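AlyGC (Glaciecola chathamensis, PDB 5GKD) probably cleaves alginate by beta-elimination, as a polysaccharide lyase of family 6 from a marine bacterium. Local coordinates at residues Met539-Thr551 against Ser570-Phe582. Numbering follows the deposited sequence.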
ATOM      1  N   MET A 539       5.643   6.176   0.471  1.00 20.59           N
ATOM      2  CA  MET A 539       6.630   7.171   0.863  1.00 20.23           C
ATOM      3  C   MET A 539       6.720   8.297  -0.156  1.00 21.43           C
ATOM      4  O   MET A 539       6.361   8.150  -1.323  1.00 23.76           O
ATOM      5  CB  MET A 539       8.004   6.531   1.046  1.00 20.89           C
ATOM      6  CG  MET A 539       8.033   5.436   2.090  1.00 20.83           C
ATOM      7  SD  MET A 539       9.655   4.686   2.287  1.00 22.12           S
ATOM      8  CE  MET A 539      10.586   6.037   2.972  1.00 16.83           C
ATOM      9  N   GLN A 540       7.225   9.433   0.311  1.00 24.75           N
ATOM     10  CA  GLN A 540       7.417  10.631  -0.493  1.00 23.56           C
ATOM     11  C   GLN A 540       8.815  10.730  -1.069  1.00 21.49           C
ATOM     12  O   GLN A 540       9.037  11.504  -1.998  1.00 24.89           O
ATOM     13  CB  GLN A 540       7.140  11.870   0.374  1.00 23.50           C
ATOM     14  CG  GLN A 540       7.114  13.182  -0.381  1.00 24.75           C
ATOM     15  CD  GLN A 540       7.237  14.385   0.528  1.00 29.68           C
ATOM     16  OE1 GLN A 540       8.197  14.498   1.289  1.00 34.33           O
ATOM     17  NE2 GLN A 540       6.271  15.302   0.446  1.00 27.62           N
ATOM     18  N   ARG A 541       9.738   9.922  -0.573  1.00 23.76           N
ATOM     19  CA  ARG A 541      11.162  10.188  -0.647  1.00 23.77           C
ATOM     20  C   ARG A 541      11.877   8.848  -0.766  1.00 21.08           C
ATOM     21  O   ARG A 541      11.371   7.832  -0.283  1.00 22.84           O
ATOM     22  CB  ARG A 541      11.552  10.934   0.632  1.00 24.08           C
ATOM     23  CG  ARG A 541      12.842  11.625   0.691  1.00 28.78           C
ATOM     24  CD  ARG A 541      12.837  12.442   1.944  1.00 24.29           C
ATOM     25  NE  ARG A 541      11.972  13.606   1.792  1.00 30.91           N
ATOM     26  CZ  ARG A 541      12.417  14.857   1.761  1.00 30.59           C
ATOM     27  NH1 ARG A 541      13.712  15.101   1.893  1.00 27.45           N
ATOM     28  NH2 ARG A 541      11.573  15.866   1.613  1.00 32.65           N
ATOM     29  N   ASN A 542      13.043   8.841  -1.403  1.00 17.43           N
ATOM     30  CA  ASN A 542      13.862   7.629  -1.434  1.00 21.09           C
ATOM     31  C   ASN A 542      14.562   7.424  -0.080  1.00 20.38           C
ATOM     32  O   ASN A 542      14.531   8.284   0.797  1.00 20.79           O
ATOM     33  CB  ASN A 542      14.907   7.699  -2.556  1.00 17.40           C
ATOM     34  CG  ASN A 542      14.289   7.916  -3.935  1.00 19.93           C
ATOM     35  OD1 ASN A 542      13.121   7.618  -4.160  1.00 22.65           O
ATOM     36  ND2 ASN A 542      15.083   8.424  -4.863  1.00 18.63           N
ATOM     37  N   TYR A 543      15.223   6.279   0.085  1.00 19.40           N
ATOM     38  CA  TYR A 543      15.961   6.011   1.316  1.00 19.59           C
ATOM     39  C   TYR A 543      17.243   5.256   0.988  1.00 20.89           C
ATOM     40  O   TYR A 543      17.394   4.691  -0.091  1.00 22.13           O
ATOM     41  CB  TYR A 543      15.114   5.219   2.345  1.00 17.37           C
ATOM     42  CG  TYR A 543      14.807   3.818   1.900  1.00 17.47           C
ATOM     43  CD1 TYR A 543      13.765   3.558   1.015  1.00 16.65           C
ATOM     44  CD2 TYR A 543      15.578   2.760   2.327  1.00 18.24           C
ATOM     45  CE1 TYR A 543      13.500   2.281   0.587  1.00 17.18           C
ATOM     46  CE2 TYR A 543      15.307   1.469   1.911  1.00 22.09           C
ATOM     47  CZ  TYR A 543      14.276   1.237   1.037  1.00 18.87           C
ATOM     48  OH  TYR A 543      14.036  -0.045   0.618  1.00 19.84           O
ATOM     49  N   ARG A 544      18.162   5.244   1.955  1.00 22.48           N
ATOM     50  CA  ARG A 544      19.426   4.527   1.882  1.00 20.95           C
ATOM     51  C   ARG A 544      19.530   3.548   3.049  1.00 23.10           C
ATOM     52  O   ARG A 544      19.166   3.877   4.181  1.00 24.18           O
ATOM     53  CB  ARG A 544      20.619   5.503   1.918  1.00 21.78           C
ATOM     54  CG  ARG A 544      20.741   6.413   0.711  1.00 25.48           C
ATOM     55  CD  ARG A 544      21.663   7.592   0.968  1.00 24.43           C
ATOM     56  NE  ARG A 544      21.006   8.648   1.733  1.00 29.23           N
ATOM     57  CZ  ARG A 544      21.640   9.464   2.569  1.00 27.66           C
ATOM     58  NH1 ARG A 544      22.949   9.340   2.748  1.00 26.84           N
ATOM     59  NH2 ARG A 544      20.968  10.385   3.237  1.00 23.79           N
ATOM     60  N   LEU A 545      20.049   2.351   2.779  1.00 24.24           N
ATOM     61  CA  LEU A 545      20.246   1.335   3.808  1.00 25.23           C
ATOM     62  C   LEU A 545      21.623   0.705   3.629  1.00 24.92           C
ATOM     63  O   LEU A 545      21.912   0.144   2.568  1.00 23.91           O
ATOM     64  CB  LEU A 545      19.136   0.273   3.741  1.00 24.16           C
ATOM     65  CG  LEU A 545      19.274  -0.957   4.644  1.00 19.45           C
ATOM     66  CD1 LEU A 545      19.372  -0.550   6.095  1.00 22.68           C
ATOM     67  CD2 LEU A 545      18.117  -1.917   4.427  1.00 21.31           C
ATOM     68  N   ALA A 546      22.469   0.804   4.657  1.00 26.17           N
ATOM     69  CA  ALA A 546      23.804   0.208   4.677  1.00 25.04           C
ATOM     70  C   ALA A 546      23.922  -0.716   5.880  1.00 27.16           C
ATOM     71  O   ALA A 546      23.528  -0.348   6.990  1.00 27.66           O
ATOM     72  CB  ALA A 546      24.901   1.277   4.734  1.00 26.74           C
ATOM     73  N   ILE A 547      24.457  -1.914   5.655  1.00 30.24           N
ATOM     74  CA  ILE A 547      24.578  -2.946   6.678  1.00 26.61           C
ATOM     75  C   ILE A 547      25.997  -3.495   6.620  1.00 28.27           C
ATOM     76  O   ILE A 547      26.404  -4.054   5.596  1.00 29.72           O
ATOM     77  CB  ILE A 547      23.547  -4.065   6.473  1.00 27.56           C
ATOM     78  CG1 ILE A 547      22.137  -3.501   6.634  1.00 24.41           C
ATOM     79  CG2 ILE A 547      23.778  -5.211   7.446  1.00 24.93           C
ATOM     80  CD1 ILE A 547      21.075  -4.472   6.305  1.00 26.11           C
ATOM     81  N   LYS A 548      26.749  -3.330   7.709  1.00 28.09           N
ATOM     82  CA  LYS A 548      28.174  -3.663   7.740  1.00 34.02           C
ATOM     83  C   LYS A 548      28.504  -4.400   9.025  1.00 29.58           C
ATOM     84  O   LYS A 548      28.074  -3.987  10.101  1.00 31.92           O
ATOM     85  CB  LYS A 548      29.056  -2.409   7.659  1.00 32.29           C
ATOM     86  CG  LYS A 548      28.620  -1.415   6.634  1.00 37.97           C
ATOM     87  CD  LYS A 548      29.369  -0.100   6.731  1.00 39.43           C
ATOM     88  CE  LYS A 548      28.871   0.834   5.626  1.00 46.78           C
ATOM     89  NZ  LYS A 548      29.545   2.159   5.607  1.00 42.73           N
ATOM     90  N   ASN A 549      29.281  -5.476   8.915  1.00 29.96           N
ATOM     91  CA  ASN A 549      29.866  -6.140  10.084  1.00 30.16           C
ATOM     92  C   ASN A 549      28.812  -6.641  11.065  1.00 32.33           C
ATOM     93  O   ASN A 549      29.070  -6.714  12.267  1.00 30.53           O
ATOM     94  CB  ASN A 549      30.836  -5.209  10.820  1.00 30.27           C
ATOM     95  CG  ASN A 549      31.823  -4.548   9.888  1.00 31.34           C
ATOM     96  OD1 ASN A 549      31.888  -3.325   9.804  1.00 40.22           O
ATOM     97  ND2 ASN A 549      32.597  -5.353   9.179  1.00 30.62           N
ATOM     98  N   SER A 550      27.619  -6.985  10.592  1.00 28.17           N
ATOM     99  CA  SER A 550      26.537  -7.276  11.510  1.00 25.93           C
ATOM    100  C   SER A 550      26.081  -8.717  11.368  1.00 24.78           C
ATOM    101  O   SER A 550      26.345  -9.386  10.371  1.00 28.02           O
ATOM    102  CB  SER A 550      25.354  -6.320  11.292  1.00 27.84           C
ATOM    103  OG  SER A 550      25.754  -4.986  11.523  1.00 27.73           O
ATOM    104  N   THR A 551      25.373  -9.181  12.383  1.00 25.34           N
ATOM    105  CA  THR A 551      24.915 -10.555  12.447  1.00 25.45           C
ATOM    106  C   THR A 551      23.441 -10.572  12.815  1.00 26.29           C
ATOM    107  O   THR A 551      23.014  -9.860  13.725  1.00 26.20           O
ATOM    108  CB  THR A 551      25.725 -11.358  13.485  1.00 27.77           C
ATOM    109  OG1 THR A 551      27.115 -11.245  13.181  1.00 30.44           O
ATOM    110  CG2 THR A 551      25.320 -12.823  13.464  1.00 27.73           C
ATOM    111  N   SER A 570       8.001   2.050  -2.669  1.00 18.70           N
ATOM    112  CA  SER A 570       9.172   2.568  -1.979  1.00 17.43           C
ATOM    113  C   SER A 570      10.389   2.446  -2.888  1.00 18.29           C
ATOM    114  O   SER A 570      10.403   1.657  -3.831  1.00 17.78           O
ATOM    115  CB  SER A 570       9.414   1.825  -0.657  1.00 16.46           C
ATOM    116  OG  SER A 570       9.815   0.474  -0.872  1.00 18.24           O
ATOM    117  N   PHE A 571      11.420   3.242  -2.602  1.00 18.79           N
ATOM    118  CA  PHE A 571      12.594   3.243  -3.476  1.00 19.73           C
ATOM    119  C   PHE A 571      13.863   3.490  -2.671  1.00 19.18           C
ATOM    120  O   PHE A 571      14.021   4.547  -2.055  1.00 18.43           O
ATOM    121  CB  PHE A 571      12.462   4.278  -4.598  1.00 17.32           C
ATOM    122  CG  PHE A 571      13.542   4.149  -5.657  1.00 21.69           C
ATOM    123  CD1 PHE A 571      13.380   3.285  -6.731  1.00 18.69           C
ATOM    124  CD2 PHE A 571      14.735   4.866  -5.553  1.00 17.98           C
ATOM    125  CE1 PHE A 571      14.379   3.146  -7.684  1.00 17.19           C
ATOM    126  CE2 PHE A 571      15.723   4.735  -6.508  1.00 17.74           C
ATOM    127  CZ  PHE A 571      15.548   3.878  -7.573  1.00 17.49           C
ATOM    128  N   ALA A 572      14.766   2.508  -2.682  1.00 19.34           N
ATOM    129  CA  ALA A 572      16.084   2.649  -2.082  1.00 17.33           C
ATOM    130  C   ALA A 572      17.089   3.153  -3.116  1.00 20.13           C
ATOM    131  O   ALA A 572      17.361   2.470  -4.107  1.00 17.28           O
ATOM    132  CB  ALA A 572      16.555   1.317  -1.498  1.00 19.13           C
ATOM    133  N   ASP A 573      17.646   4.347  -2.881  1.00 22.56           N
ATOM    134  CA  ASP A 573      18.798   4.794  -3.664  1.00 19.10           C
ATOM    135  C   ASP A 573      19.927   3.760  -3.632  1.00 23.54           C
ATOM    136  O   ASP A 573      20.631   3.570  -4.626  1.00 19.39           O
ATOM    137  CB  ASP A 573      19.296   6.149  -3.158  1.00 19.32           C
ATOM    138  CG  ASP A 573      18.470   7.335  -3.710  1.00 24.82           C
ATOM    139  OD1 ASP A 573      18.219   7.387  -4.917  1.00 28.83           O
ATOM    140  OD2 ASP A 573      18.099   8.238  -2.946  1.00 31.02           O
ATOM    141  N   TYR A 574      20.114   3.081  -2.498  1.00 22.75           N
ATOM    142  CA  TYR A 574      20.930   1.875  -2.491  1.00 21.45           C
ATOM    143  C   TYR A 574      20.642   1.072  -1.240  1.00 22.04           C
ATOM    144  O   TYR A 574      20.253   1.616  -0.203  1.00 23.21           O
ATOM    145  CB  TYR A 574      22.443   2.160  -2.575  1.00 21.88           C
ATOM    146  CG  TYR A 574      23.030   2.971  -1.440  1.00 24.27           C
ATOM    147  CD1 TYR A 574      23.384   2.377  -0.225  1.00 22.94           C
ATOM    148  CD2 TYR A 574      23.257   4.327  -1.591  1.00 21.84           C
ATOM    149  CE1 TYR A 574      23.932   3.143   0.809  1.00 21.62           C
ATOM    150  CE2 TYR A 574      23.795   5.087  -0.575  1.00 23.47           C
ATOM    151  CZ  TYR A 574      24.128   4.501   0.614  1.00 23.73           C
ATOM    152  OH  TYR A 574      24.674   5.297   1.587  1.00 24.87           O
ATOM    153  N   ILE A 575      20.846  -0.231  -1.365  1.00 23.50           N
ATOM    154  CA  ILE A 575      20.937  -1.154  -0.246  1.00 23.55           C
ATOM    155  C   ILE A 575      22.302  -1.814  -0.353  1.00 25.20           C
ATOM    156  O   ILE A 575      22.619  -2.418  -1.385  1.00 26.09           O
ATOM    157  CB  ILE A 575      19.810  -2.197  -0.274  1.00 22.78           C
ATOM    158  CG1 ILE A 575      18.459  -1.501  -0.128  1.00 22.36           C
ATOM    159  CG2 ILE A 575      19.981  -3.218   0.825  1.00 21.01           C
ATOM    160  CD1 ILE A 575      17.297  -2.374  -0.517  1.00 19.20           C
ATOM    161  N   GLU A 576      23.123  -1.671   0.682  1.00 26.26           N
ATOM    162  CA  GLU A 576      24.481  -2.203   0.666  1.00 28.99           C
ATOM    163  C   GLU A 576      24.735  -3.074   1.889  1.00 26.96           C
ATOM    164  O   GLU A 576      24.570  -2.618   3.023  1.00 27.13           O
ATOM    165  CB  GLU A 576      25.509  -1.080   0.612  1.00 29.47           C
ATOM    166  CG  GLU A 576      26.740  -1.506  -0.151  1.00 35.88           C
ATOM    167  CD  GLU A 576      27.988  -0.819   0.308  1.00 41.33           C
ATOM    168  OE1 GLU A 576      29.002  -0.923  -0.418  1.00 47.98           O
ATOM    169  OE2 GLU A 576      27.949  -0.182   1.386  1.00 40.64           O
ATOM    170  N   VAL A 577      25.153  -4.313   1.652  1.00 26.88           N
ATOM    171  CA  VAL A 577      25.462  -5.281   2.696  1.00 24.59           C
ATOM    172  C   VAL A 577      26.918  -5.705   2.533  1.00 29.84           C
ATOM    173  O   VAL A 577      27.303  -6.225   1.475  1.00 28.83           O
ATOM    174  CB  VAL A 577      24.534  -6.501   2.634  1.00 23.99           C
ATOM    175  CG1 VAL A 577      24.888  -7.488   3.717  1.00 25.96           C
ATOM    176  CG2 VAL A 577      23.067  -6.067   2.750  1.00 26.39           C
ATOM    177  N   GLN A 578      27.725  -5.483   3.575  1.00 29.78           N
ATOM    178  CA  GLN A 578      29.146  -5.832   3.578  1.00 29.19           C
ATOM    179  C   GLN A 578      29.476  -6.624   4.835  1.00 27.25           C
ATOM    180  O   GLN A 578      29.068  -6.238   5.936  1.00 28.68           O
ATOM    181  CB  GLN A 578      30.044  -4.588   3.525  1.00 28.37           C
ATOM    182  CG  GLN A 578      29.896  -3.717   2.302  1.00 33.27           C
ATOM    183  CD  GLN A 578      30.418  -4.378   1.046  1.00 36.00           C
ATOM    184  OE1 GLN A 578      31.174  -5.346   1.108  1.00 37.43           O
ATOM    185  NE2 GLN A 578      30.016  -3.860  -0.105  1.00 32.10           N
ATOM    186  N   ASP A 579      30.209  -7.729   4.669  1.00 27.35           N
ATOM    187  CA  ASP A 579      30.840  -8.428   5.797  1.00 29.14           C
ATOM    188  C   ASP A 579      29.840  -8.746   6.907  1.00 27.93           C
ATOM    189  O   ASP A 579      30.066  -8.434   8.071  1.00 27.66           O
ATOM    190  CB  ASP A 579      32.005  -7.598   6.359  1.00 28.42           C
ATOM    191  CG  ASP A 579      32.967  -7.126   5.275  1.00 30.22           C
ATOM    192  OD1 ASP A 579      33.534  -7.982   4.581  1.00 34.85           O
ATOM    193  OD2 ASP A 579      33.150  -5.901   5.102  1.00 34.38           O
ATOM    194  N   SER A 580      28.715  -9.363   6.544  1.00 28.83           N
ATOM    195  CA  SER A 580      27.623  -9.580   7.486  1.00 29.26           C
ATOM    196  C   SER A 580      27.135 -11.023   7.417  1.00 29.68           C
ATOM    197  O   SER A 580      27.296 -11.706   6.403  1.00 32.77           O
ATOM    198  CB  SER A 580      26.454  -8.598   7.226  1.00 28.82           C
ATOM    199  OG  SER A 580      26.859  -7.255   7.458  1.00 26.70           O
ATOM    200  N   GLN A 581      26.546 -11.496   8.514  1.00 26.95           N
ATOM    201  CA  GLN A 581      26.107 -12.882   8.595  1.00 29.10           C
ATOM    202  C   GLN A 581      24.618 -12.956   8.883  1.00 25.98           C
ATOM    203  O   GLN A 581      24.087 -12.165   9.662  1.00 26.85           O
ATOM    204  CB  GLN A 581      26.851 -13.661   9.683  1.00 32.01           C
ATOM    205  CG  GLN A 581      28.129 -13.011  10.184  1.00 32.52           C
ATOM    206  CD  GLN A 581      29.167 -12.799   9.115  1.00 34.16           C
ATOM    207  OE1 GLN A 581      29.333 -13.616   8.259  1.00 44.00           O
ATOM    208  NE2 GLN A 581      29.879 -11.708   9.172  1.00 35.27           N
ATOM    209  N   PHE A 582      23.960 -13.941   8.285  1.00 24.28           N
ATOM    210  CA  PHE A 582      22.531 -14.138   8.442  1.00 26.43           C
ATOM    211  C   PHE A 582      22.295 -15.622   8.630  1.00 26.25           C
ATOM    212  O   PHE A 582      22.783 -16.418   7.822  1.00 29.41           O
ATOM    213  CB  PHE A 582      21.767 -13.630   7.209  1.00 23.40           C
ATOM    214  CG  PHE A 582      22.086 -12.205   6.840  1.00 23.59           C
ATOM    215  CD1 PHE A 582      23.246 -11.890   6.158  1.00 24.68           C
ATOM    216  CD2 PHE A 582      21.220 -11.177   7.178  1.00 22.46           C
ATOM    217  CE1 PHE A 582      23.539 -10.577   5.829  1.00 25.67           C
ATOM    218  CE2 PHE A 582      21.506  -9.867   6.849  1.00 22.77           C
ATOM    219  CZ  PHE A 582      22.657  -9.565   6.166  1.00 23.89           C
TER
HETATM  220  O   HOH W   1      11.016   5.298  -0.504  1.00 17.32           O
HETATM  221  O   HOH W   2      12.371  -0.214  -1.609  1.00 18.55           O
HETATM  222  O   HOH W   3      25.123   7.813   1.387  1.00 26.70           O
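Tyr-543 lays its ring over Ala-572 where two successive coils of the C-terminal parallel beta-helix begin to pair. With CG between the backbone N and the carbonyl carbon (chi1 67°), the ring swings toward the next coil, and the CB of Ala-572 sits over one face, 3.8 Å from the ring centroid, in a CH-pi contact. Beyond it, strands 543-548 and 574-578 run parallel in backbone hydrogen bonds, such as Gln-578 N to Ile-547 O at 2.8 Å, while Leu-545 and Ile-547 pack against Ile-575 and Val-577 inside the coil.

On the outward side, with Ala-546 and Glu-576, the side chain of Arg-544 slants across Tyr-574, its guanidinium 73° from the ring plane. Its CB lies over the ring, 4.2 Å from the centroid; CG and CD follow the rim, each 3.6 Å from Tyr-574 CE2; past a bend at chi3 (-79°), NH1 reaches the phenol OH through a water, NH2 bonds to Val-434 O, and Phe-436 adds a cation-pi contact. Past the strands, Ser-580 OG accepts from Ser-550 N at 3.2 Å and donates to Gln-578 O, bridging the turn.

A second water lies 2.8 Å from Tyr-543 OH and donates to Ser-570 OG, which also bonds to Gly-567 O. Were this tyrosine an alanine, the Ala-572 methyl would probably lose its aromatic cover and the water one partner. The inward side is thus mostly apolar, a water serving its buried hydroxyls, whereas charged ends lie outside.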